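Local coordinates for protein Udp-n-acetylglucosamine pyrophosphorylase (Trypanosoma brucei, PDB 4BQH) that probably catalyses the formation of UDP-N-acetylglucosamine and diphosphate from UTP and N-acetyl-alpha-D-glucosamine 1-phosphate, at residues A[198-202]-A[203-207]; A[437-440]-A[441-445]; A[502-505]-A[506-510]. All blocks are in the same frame, centred on the assembly; numbering follows the deposited sequence.

Interaction 1 (A[198-202]-A[203-207]). With SO4 (sulfate ion), chain D.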
loop_
_atom_site.group_PDB
_atom_site.type_symbol
_atom_site.label_atom_id
_atom_site.label_comp_id
_atom_site.label_asym_id
_atom_site.label_seq_id
_atom_site.Cartn_x
_atom_site.Cartn_y
_atom_site.Cartn_z
ATOM N N PHE A 198 13.215 3.339 13.398
ATOM C CA PHE A 198 12.057 4.045 13.986
ATOM C C PHE A 198 11.452 3.304 15.172
ATOM O O PHE A 198 10.249 3.375 15.425
ATOM C CB PHE A 198 11.010 4.384 12.908
ATOM C CG PHE A 198 11.595 5.127 11.725
ATOM C CD1 PHE A 198 11.945 6.475 11.834
ATOM C CD2 PHE A 198 11.842 4.467 10.521
ATOM C CE1 PHE A 198 12.505 7.150 10.745
ATOM C CE2 PHE A 198 12.398 5.140 9.429
ATOM C CZ PHE A 198 12.726 6.483 9.552
ATOM N N GLY A 199 12.317 2.634 15.918
ATOM C CA GLY A 199 11.896 1.928 17.126
ATOM C C GLY A 199 11.547 0.461 16.920
ATOM O O GLY A 199 11.319 -0.257 17.893
ATOM N N LEU A 200 11.490 0.018 15.659
ATOM C CA LEU A 200 11.288 -1.399 15.337
ATOM C C LEU A 200 12.565 -2.211 15.538
ATOM O O LEU A 200 13.660 -1.662 15.541
ATOM C CB LEU A 200 10.827 -1.580 13.883
ATOM C CG LEU A 200 9.508 -0.891 13.524
ATOM C CD1 LEU A 200 9.231 -1.066 12.036
ATOM C CD2 LEU A 200 8.350 -1.452 14.329
ATOM N N GLU A 201 12.433 -3.524 15.680
ATOM C CA GLU A 201 13.614 -4.402 15.644
ATOM C C GLU A 201 14.134 -4.547 14.222
ATOM O O GLU A 201 13.358 -4.757 13.300
ATOM C CB GLU A 201 13.263 -5.792 16.165
ATOM C CG GLU A 201 12.721 -5.835 17.586
ATOM C CD GLU A 201 12.131 -7.202 17.954
ATOM O OE1 GLU A 201 11.789 -8.009 17.051
ATOM O OE2 GLU A 201 11.987 -7.475 19.162
ATOM N N ARG A 202 15.451 -4.463 14.044
ATOM C CA ARG A 202 16.043 -4.651 12.729
ATOM C C ARG A 202 15.575 -5.960 12.083
ATOM O O ARG A 202 15.323 -6.002 10.880
ATOM C CB ARG A 202 17.576 -4.591 12.815
ATOM C CG ARG A 202 18.320 -4.992 11.548
ATOM C CD ARG A 202 19.836 -4.848 11.683
ATOM N NE ARG A 202 20.300 -5.196 13.024
ATOM C CZ ARG A 202 20.797 -4.325 13.910
ATOM N NH1 ARG A 202 20.927 -3.033 13.604
ATOM N NH2 ARG A 202 21.175 -4.753 15.110
ATOM N N GLU A 203 15.432 -7.009 12.892
ATOM C CA GLU A 203 15.085 -8.340 12.389
ATOM C C GLU A 203 13.657 -8.418 11.817
ATOM O O GLU A 203 13.355 -9.335 11.053
ATOM C CB GLU A 203 15.258 -9.398 13.484
ATOM C CG GLU A 203 16.706 -9.643 13.918
ATOM C CD GLU A 203 17.306 -8.546 14.811
ATOM O OE1 GLU A 203 16.576 -7.632 15.308
ATOM O OE2 GLU A 203 18.548 -8.603 15.026
ATOM N N GLN A 204 12.787 -7.462 12.161
ATOM C CA GLN A 204 11.417 -7.498 11.622
ATOM C C GLN A 204 11.217 -6.641 10.364
ATOM O O GLN A 204 10.101 -6.551 9.865
ATOM C CB GLN A 204 10.376 -7.114 12.677
ATOM C CG GLN A 204 10.224 -5.611 12.904
ATOM C CD GLN A 204 9.363 -5.278 14.108
ATOM O OE1 GLN A 204 9.894 -4.890 15.154
ATOM N NE2 GLN A 204 8.029 -5.474 13.998
ATOM N N VAL A 205 12.280 -5.996 9.896
ATOM C CA VAL A 205 12.218 -5.139 8.720
ATOM C C VAL A 205 12.939 -5.781 7.547
ATOM O O VAL A 205 14.133 -6.125 7.651
ATOM C CB VAL A 205 12.786 -3.744 9.005
ATOM C CG1 VAL A 205 12.639 -2.872 7.758
ATOM C CG2 VAL A 205 12.033 -3.140 10.195
ATOM N N HIS A 206 12.227 -5.930 6.431
ATOM C CA HIS A 206 12.745 -6.657 5.278
ATOM C C HIS A 206 12.669 -5.758 4.091
ATOM O O HIS A 206 11.571 -5.387 3.663
ATOM C CB HIS A 206 11.912 -7.928 5.033
ATOM C CG HIS A 206 11.737 -8.796 6.269
ATOM N ND1 HIS A 206 12.529 -9.846 6.529
ATOM C CD2 HIS A 206 10.827 -8.724 7.323
ATOM C CE1 HIS A 206 12.157 -10.428 7.695
ATOM N NE2 HIS A 206 11.115 -9.738 8.186
ATOM N N PHE A 207 13.817 -5.381 3.549
ATOM C CA PHE A 207 13.845 -4.544 2.348
ATOM C C PHE A 207 13.947 -5.430 1.118
ATOM O O PHE A 207 14.761 -6.349 1.070
ATOM C CB PHE A 207 15.047 -3.605 2.384
ATOM C CG PHE A 207 15.048 -2.684 3.555
ATOM C CD1 PHE A 207 14.322 -1.496 3.531
ATOM C CD2 PHE A 207 15.777 -3.017 4.698
ATOM C CE1 PHE A 207 14.330 -0.656 4.646
ATOM C CE2 PHE A 207 15.795 -2.191 5.799
ATOM C CZ PHE A 207 15.064 -1.004 5.771
HETATM S S SO4 D . 15.137 -11.716 4.884
HETATM O O1 SO4 D . 14.746 -10.295 4.801
HETATM O O2 SO4 D . 15.611 -12.213 3.564
HETATM O O3 SO4 D . 13.967 -12.508 5.308
HETATM O O4 SO4 D . 16.283 -11.852 5.821
HETATM O O HOH W 1 16.384 -4.816 8.646
#
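The flat amide of Gln204 folds back against Leu200 and Glu201, its plane turned 62° from the Glu201 carboxylate. Leu200 CD2 lies over one face of the Gln204 amide, 4.0 Å from CD. Glu201 N comes in near the amide plane, tilted 19° from it, and donates to Gln204 OE1 at 2.9 Å, while Gln204 NE2 is held outside the turn by Val174 O and Gln159. A chi1 of 80°, which sets CG between the backbone N and carbonyl carbon, and an extended chain beyond it bring the amide back to the backbone of Glu201. Gln204 N in turn bonds Glu201 O, making a reciprocal pair between the two residues. The other flat group, the His206 ring, meets a sulfate ion, probably from the crystallisation liquor, at its edge: ND1 donates to sulfate O1 at 2.8 Å, and Arg249 and His267 hold the same anion. Val205 N donates to Arg202 O at 3.2 Å, and a water that donates to Arg202 O and to Val205 O bridges these two acceptors. Val205 CG2 touches Leu200 CD1 at 3.9 Å, while the Glu201 carboxylate forms a salt bridge with Arg173. This 3-10 turn ends the crossover from strand 175-180 through helix 185-194 into the parallel strand 205-209, a beta-alpha-beta unit of the GT-A fold.

Interaction 2 (A[437-440]-A[441-445])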
loop_
_atom_site.group_PDB
_atom_site.type_symbol
_atom_site.label_atom_id
_atom_site.label_comp_id
_atom_site.label_asym_id
_atom_site.label_seq_id
_atom_site.Cartn_x
_atom_site.Cartn_y
_atom_site.Cartn_z
ATOM N N VAL A 437 -0.747 11.569 -0.336
ATOM C CA VAL A 437 0.109 12.732 -0.512
ATOM C C VAL A 437 0.851 12.555 -1.836
ATOM O O VAL A 437 1.817 11.800 -1.920
ATOM C CB VAL A 437 1.098 12.883 0.652
ATOM C CG1 VAL A 437 1.905 14.154 0.463
ATOM C CG2 VAL A 437 0.344 12.906 1.998
ATOM N N LYS A 438 0.361 13.245 -2.867
ATOM C CA LYS A 438 0.795 12.989 -4.233
ATOM C C LYS A 438 1.208 14.243 -4.988
ATOM O O LYS A 438 2.088 14.177 -5.841
ATOM C CB LYS A 438 -0.314 12.293 -5.024
ATOM C CG LYS A 438 -0.739 10.923 -4.508
ATOM C CD LYS A 438 -1.941 10.392 -5.283
ATOM C CE LYS A 438 -1.602 10.096 -6.740
ATOM N NZ LYS A 438 -1.552 8.635 -7.002
ATOM N N ASN A 439 0.570 15.371 -4.695
ATOM C CA ASN A 439 0.814 16.620 -5.472
ATOM C C ASN A 439 1.331 17.717 -4.601
ATOM O O ASN A 439 0.922 17.821 -3.454
ATOM C CB ASN A 439 -0.489 17.089 -6.119
ATOM C CG ASN A 439 -1.081 16.058 -7.043
ATOM O OD1 ASN A 439 -2.283 15.801 -7.014
ATOM N ND2 ASN A 439 -0.249 15.465 -7.878
ATOM N N ALA A 440 2.208 18.562 -5.139
ATOM C CA ALA A 440 2.806 19.626 -4.328
ATOM C C ALA A 440 1.732 20.562 -3.785
ATOM O O ALA A 440 0.714 20.783 -4.439
ATOM C CB ALA A 440 3.838 20.402 -5.136
ATOM N N ASP A 441 1.959 21.103 -2.585
ATOM C CA ASP A 441 1.003 22.037 -1.973
ATOM C C ASP A 441 0.678 23.135 -2.990
ATOM O O ASP A 441 1.546 23.581 -3.728
ATOM C CB ASP A 441 1.549 22.648 -0.665
ATOM C CG ASP A 441 1.237 21.795 0.579
ATOM O OD1 ASP A 441 0.159 21.173 0.653
ATOM O OD2 ASP A 441 2.079 21.766 1.499
ATOM N N GLY A 442 -0.583 23.537 -3.047
ATOM C CA GLY A 442 -1.013 24.509 -4.043
ATOM C C GLY A 442 -1.717 23.875 -5.221
ATOM O O GLY A 442 -2.351 24.570 -6.005
ATOM N N ALA A 443 -1.633 22.550 -5.348
ATOM C CA ALA A 443 -2.362 21.837 -6.400
ATOM C C ALA A 443 -3.817 21.632 -6.014
ATOM O O ALA A 443 -4.216 21.913 -4.872
ATOM C CB ALA A 443 -1.690 20.499 -6.719
ATOM N N ALA A 444 -4.599 21.114 -6.955
ATOM C CA ALA A 444 -6.057 20.983 -6.795
ATOM C C ALA A 444 -6.543 19.863 -5.869
ATOM O O ALA A 444 -7.684 19.896 -5.397
ATOM C CB ALA A 444 -6.723 20.851 -8.158
ATOM N N SER A 445 -5.692 18.879 -5.597
ATOM C CA SER A 445 -6.109 17.729 -4.812
ATOM C C SER A 445 -4.898 16.917 -4.379
ATOM O O SER A 445 -3.803 17.105 -4.909
ATOM C CB SER A 445 -7.017 16.828 -5.647
ATOM O OG SER A 445 -6.237 16.127 -6.607
#
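From Ala440 to Ala443 the chain makes a type II beta turn, closed by Ala443 N donating to Ala440 O at 3.1 Å. Asp441 and Gly442 occupy the two corners. Gly442 has a positive phi of 101°, at which a beta carbon would collide with the carbonyl O of Asp441; glycine avoids this, as is usual for the third residue of a type II turn. Neither segment is regular helix or strand. The turn is the outer bend of the loop between helices 430-433 and 448-471, and backbone hydrogen bonds between Asp446 and both Lys438 and Asn439 draw the two arms together below it. Residues 441-444 touch a crystal neighbour, so the lattice may contribute to the shape of the bend. Among the side chains, the Ala443 methyl sits under the turn, its CB 3.3 Å from Ala440 O. Ser445 O comes within 3.5 Å of Asn439 CB in the other arm. On the outer face Asp441 points away from the opposite arm, and its OD1 accepts the backbone N of Ala449 in the first turn of helix 448-471, tying the bend to that helix. At the foot of the loop Val437 packs on Pro448 and Ala451, and its carbonyl O accepts a hydrogen bond from Lys133, the lysine that ends the Gly-rich signature motif of this pyrophosphorylase family. Across the mouth of the turn, Asn439 CB and Ala443 CB meet at 3.7 Å.

Interaction 3 (A[502-505]-A[506-510])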
loop_
_atom_site.group_PDB
_atom_site.type_symbol
_atom_site.label_atom_id
_atom_site.label_comp_id
_atom_site.label_asym_id
_atom_site.label_seq_id
_atom_site.Cartn_x
_atom_site.Cartn_y
_atom_site.Cartn_z
ATOM N N ALA A 502 -7.061 18.730 17.159
ATOM C CA ALA A 502 -6.053 17.950 17.867
ATOM C C ALA A 502 -5.120 17.265 16.869
ATOM O O ALA A 502 -5.511 16.951 15.727
ATOM C CB ALA A 502 -6.733 16.920 18.767
ATOM N N GLU A 503 -3.876 17.068 17.287
ATOM C CA GLU A 503 -2.907 16.286 16.543
ATOM C C GLU A 503 -2.361 15.264 17.536
ATOM O O GLU A 503 -1.833 15.638 18.588
ATOM C CB GLU A 503 -1.769 17.164 16.030
ATOM C CG GLU A 503 -0.664 16.374 15.350
ATOM C CD GLU A 503 0.548 17.200 14.955
ATOM O OE1 GLU A 503 0.438 18.453 14.882
ATOM O OE2 GLU A 503 1.607 16.585 14.714
ATOM N N ILE A 504 -2.506 13.986 17.215
ATOM C CA ILE A 504 -2.186 12.923 18.193
ATOM C C ILE A 504 -1.154 11.979 17.593
ATOM O O ILE A 504 -1.371 11.407 16.515
ATOM C CB ILE A 504 -3.453 12.142 18.599
ATOM C CG1 ILE A 504 -4.504 13.093 19.201
ATOM C CG2 ILE A 504 -3.112 10.991 19.578
ATOM C CD1 ILE A 504 -5.889 12.507 19.354
ATOM N N SER A 505 -0.040 11.792 18.309
ATOM C CA SER A 505 1.007 10.867 17.931
ATOM C C SER A 505 0.455 9.455 17.822
ATOM O O SER A 505 -0.362 9.075 18.632
ATOM C CB SER A 505 2.111 10.857 18.999
ATOM O OG SER A 505 3.087 9.901 18.645
ATOM N N PRO A 506 0.912 8.685 16.813
ATOM C CA PRO A 506 0.471 7.277 16.779
ATOM C C PRO A 506 0.955 6.479 17.975
ATOM O O PRO A 506 0.344 5.470 18.305
ATOM C CB PRO A 506 1.079 6.722 15.484
ATOM C CG PRO A 506 1.529 7.893 14.695
ATOM C CD PRO A 506 1.722 9.058 15.641
ATOM N N LEU A 507 2.040 6.912 18.620
ATOM C CA LEU A 507 2.507 6.234 19.849
ATOM C C LEU A 507 1.533 6.417 21.012
ATOM O O LEU A 507 1.524 5.619 21.974
ATOM C CB LEU A 507 3.934 6.693 20.212
ATOM C CG LEU A 507 5.015 6.291 19.205
ATOM C CD1 LEU A 507 6.392 6.805 19.601
ATOM C CD2 LEU A 507 5.067 4.785 18.942
ATOM N N VAL A 508 0.675 7.427 20.915
ATOM C CA VAL A 508 -0.441 7.584 21.855
ATOM C C VAL A 508 -1.699 6.824 21.444
ATOM O O VAL A 508 -2.275 6.084 22.253
ATOM C CB VAL A 508 -0.785 9.073 22.100
ATOM C CG1 VAL A 508 -1.963 9.211 23.046
ATOM C CG2 VAL A 508 0.436 9.769 22.686
ATOM N N SER A 509 -2.127 7.009 20.197
ATOM C CA SER A 509 -3.413 6.471 19.754
ATOM C C SER A 509 -3.375 6.166 18.279
ATOM O O SER A 509 -2.907 6.991 17.495
ATOM C CB SER A 509 -4.509 7.507 19.974
ATOM O OG SER A 509 -5.782 6.929 19.922
ATOM N N VAL A 510 -3.903 4.990 17.903
ATOM C CA VAL A 510 -4.086 4.668 16.481
ATOM C C VAL A 510 -5.557 4.537 16.116
ATOM O O VAL A 510 -5.893 4.535 14.924
ATOM C CB VAL A 510 -3.373 3.358 16.056
ATOM C CG1 VAL A 510 -1.868 3.573 15.902
ATOM C CG2 VAL A 510 -3.713 2.210 17.009
HETATM O O HOH W 2 -2.379 8.883 15.583
#
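Ile504 lays its CG2 methyl over the chain that bends back after the strand, 3.9 Å from Val508 CB and 3.8 Å from Ser509 CB. The Ile504 and Val508 side chains cross at about a right angle, and both also lean on Ile536 of the neighbouring strand. Beside this apolar contact the bend is held by Ser505, which uses two oxygens for three backbone N-H groups. Its carbonyl O accepts Ser509 N at 3.1 Å in a fairly straight bond (163°) lying in the carbonyl plane. The same oxygen takes Val508 N at 3.0 Å from well above that plane, so the two donors approach from different directions. With chi1 at 177°, the hydroxyl swings out beside its own carbonyl carbon and over the following peptides, where OG accepts Leu507 N at 3.2 Å. That hydroxyl is also hydrogen-bonded to Glu541 OE2, which pins the turn to the last modelled residue of the chain. A water spans the mouth of the bend, donating to Ile504 O and to Ser509 O. Ser509 OG continues outward to Glu513 O and Gly512 N, and Pro506 rests on Glu153 and Lys154 of helix 147-166. Serine OG to the N-H two residues on, with its carbonyl to those three and four on, is an ST motif; here it starts a single helix-like turn immediately after strand 501-504, which pairs in parallel with 533-536 in the C-terminal two-stranded sheet.

In the fold
The three local turns follow one another along the chain, and none touches another. Interactions 1 and 3 come closest, with about 6 Å between nearest atoms and 21 Å between centres; both border helix 147-166, which meets Leu200 of the first and Pro506 and Leu507 of the third. Interactions 2 and 3 have centres 24 Å apart and share helix 448-471, which takes Val437 and Asp441 near its start and Ile504 and Ser509 further along. Interactions 1 and 2 lie farthest apart, 31 Å between centres. The pocket of the bound inhibitor draws on residues between 48 and 401, so it includes neither interaction 2 nor interaction 3.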